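Local structure of nucleotidyltransferase-like protein (Exiguobacterium sibiricum, 3C18) at residues 105-108 and 109-112. The protein is of unproven function but probably belongs to the nucleotidyltransferases, enzymes that transfer a nucleotide to an acceptor. Residues are numbered along the deposited sequence; the frame is centred on the assembly and turned at random.
Sequences TDLK and KQLR
Lys109 runs back along the helix beside Thr105, the two side chains pointing the same way. Its CB rests 3.4 Å from the carbonyl oxygen O of Asp106, and CG and CD then pass the O atom of Thr105. CE reaches the Thr105 methyl, and Lys109 NZ ends 3.6 Å from Thr105 CG2. This course follows from a first torsion that sets CG anti to the carbonyl carbon (chi1 -76°) and an extended chain beyond. Thr105 meets the lysine with its methyl, while OG1 is hydrogen-bonded to Glu99. Lys109 NZ also lies 4.8 Å from Asp106 OD1, a separation at which attraction is possible but no salt bridge forms.

At the next residue, the extended Gln110 side chain passes alongside the Asp106 carbonyl: Gln110 N donates a hydrogen bond of 2.9 Å to Asp106 O, while Gln110 CG packs 3.1 Å from the same oxygen. The Gln110 and Leu107 side chains cross at a slant, with Gln110 NE2 3.9 Å from Leu107 CD1. One residue further, Leu111 N donates a hydrogen bond to Leu107 O. The Arg112 guanidinium presents one face to Lys108 O, with Arg112 NH1 3.5 Å from Lys108 O without a hydrogen bond. Lys108 NZ is hydrogen-bonded to Val91 O and Gly94 O. Residues 105-112 thus pack through Leu107 and Leu111 on helix 85-93, and through Leu107 on helix 72-81; backbone hydrogen bonds give the direction, while the Lys109 and Gln110 side chains meet the preceding turn mainly through van der Waals packing.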
loop_
_atom_site.group_PDB
_atom_site.type_symbol
_atom_site.label_atom_id
_atom_site.label_comp_id
_atom_site.label_asym_id
_atom_site.label_seq_id
_atom_site.Cartn_x
_atom_site.Cartn_y
_atom_site.Cartn_z
ATOM N N THR A 105 -7.733 -17.303 -23.348
ATOM C CA THR A 105 -7.025 -18.566 -23.606
ATOM C C THR A 105 -5.522 -18.315 -23.565
ATOM O O THR A 105 -4.752 -19.087 -22.991
ATOM C CB THR A 105 -7.445 -19.222 -24.956
ATOM O OG1 THR A 105 -8.769 -19.764 -24.821
ATOM C CG2 THR A 105 -6.473 -20.347 -25.342
ATOM N N ASP A 106 -5.127 -17.187 -24.137
ATOM C CA ASP A 106 -3.723 -16.795 -24.186
ATOM C C ASP A 106 -3.253 -16.403 -22.802
ATOM O O ASP A 106 -2.117 -16.653 -22.433
ATOM C CB ASP A 106 -3.510 -15.569 -25.080
ATOM C CG ASP A 106 -3.666 -15.875 -26.545
ATOM O OD1 ASP A 106 -3.863 -17.067 -26.902
ATOM O OD2 ASP A 106 -3.578 -14.904 -27.339
ATOM N N LEU A 107 -4.142 -15.751 -22.059
ATOM C CA LEU A 107 -3.804 -15.218 -20.722
ATOM C C LEU A 107 -3.473 -16.375 -19.770
ATOM O O LEU A 107 -2.516 -16.324 -18.986
ATOM C CB LEU A 107 -4.939 -14.325 -20.180
ATOM C CG LEU A 107 -4.682 -13.604 -18.856
ATOM C CD1 LEU A 107 -3.276 -13.150 -18.812
ATOM C CD2 LEU A 107 -5.604 -12.425 -18.651
ATOM N N LYS A 108 -4.266 -17.430 -19.878
ATOM C CA LYS A 108 -4.099 -18.634 -19.044
ATOM C C LYS A 108 -2.711 -19.263 -19.251
ATOM O O LYS A 108 -2.066 -19.764 -18.307
ATOM C CB LYS A 108 -5.198 -19.675 -19.348
ATOM C CG LYS A 108 -6.379 -19.659 -18.368
ATOM C CD LYS A 108 -7.681 -19.975 -19.069
ATOM C CE LYS A 108 -8.614 -20.828 -18.248
ATOM N NZ LYS A 108 -8.750 -20.507 -16.817
ATOM N N LYS A 109 -2.272 -19.211 -20.510
ATOM C CA LYS A 109 -0.963 -19.744 -20.930
ATOM C C LYS A 109 0.151 -18.868 -20.402
ATOM O O LYS A 109 1.127 -19.347 -19.826
ATOM C CB LYS A 109 -0.857 -19.850 -22.456
ATOM C CG LYS A 109 -1.626 -21.025 -23.024
ATOM C CD LYS A 109 -1.913 -20.877 -24.527
ATOM C CE LYS A 109 -2.885 -21.968 -25.016
ATOM N NZ LYS A 109 -3.322 -21.776 -26.433
ATOM N N GLN A 110 -0.029 -17.565 -20.572
ATOM C CA GLN A 110 0.980 -16.582 -20.180
ATOM C C GLN A 110 1.237 -16.696 -18.691
ATOM O O GLN A 110 2.346 -16.466 -18.214
ATOM C CB GLN A 110 0.523 -15.147 -20.473
ATOM C CG GLN A 110 0.259 -14.790 -21.944
ATOM C CD GLN A 110 -0.547 -13.474 -22.075
ATOM O OE1 GLN A 110 -1.410 -13.328 -22.961
ATOM N NE2 GLN A 110 -0.282 -12.525 -21.160
ATOM N N LEU A 111 0.194 -17.067 -17.967
ATOM C CA LEU A 111 0.251 -17.115 -16.490
ATOM C C LEU A 111 1.169 -18.225 -16.013
ATOM O O LEU A 111 1.536 -18.287 -14.847
ATOM C CB LEU A 111 -1.133 -17.309 -15.857
ATOM C CG LEU A 111 -1.966 -16.037 -15.691
ATOM C CD1 LEU A 111 -3.306 -16.372 -15.063
ATOM C CD2 LEU A 111 -1.207 -15.036 -14.845
ATOM N N ARG A 112 1.511 -19.120 -16.924
ATOM C CA ARG A 112 2.358 -20.278 -16.574
ATOM C C ARG A 112 3.815 -19.858 -16.663
ATOM O O ARG A 112 4.710 -20.597 -16.327
ATOM C CB ARG A 112 2.073 -21.480 -17.497
ATOM C CG ARG A 112 0.709 -22.115 -17.281
ATOM C CD ARG A 112 0.434 -23.263 -18.248
ATOM N NE ARG A 112 -0.961 -23.713 -18.194
ATOM C CZ ARG A 112 -1.892 -23.411 -19.105
ATOM N NH1 ARG A 112 -1.587 -22.667 -20.161
ATOM N NH2 ARG A 112 -3.138 -23.861 -18.971
#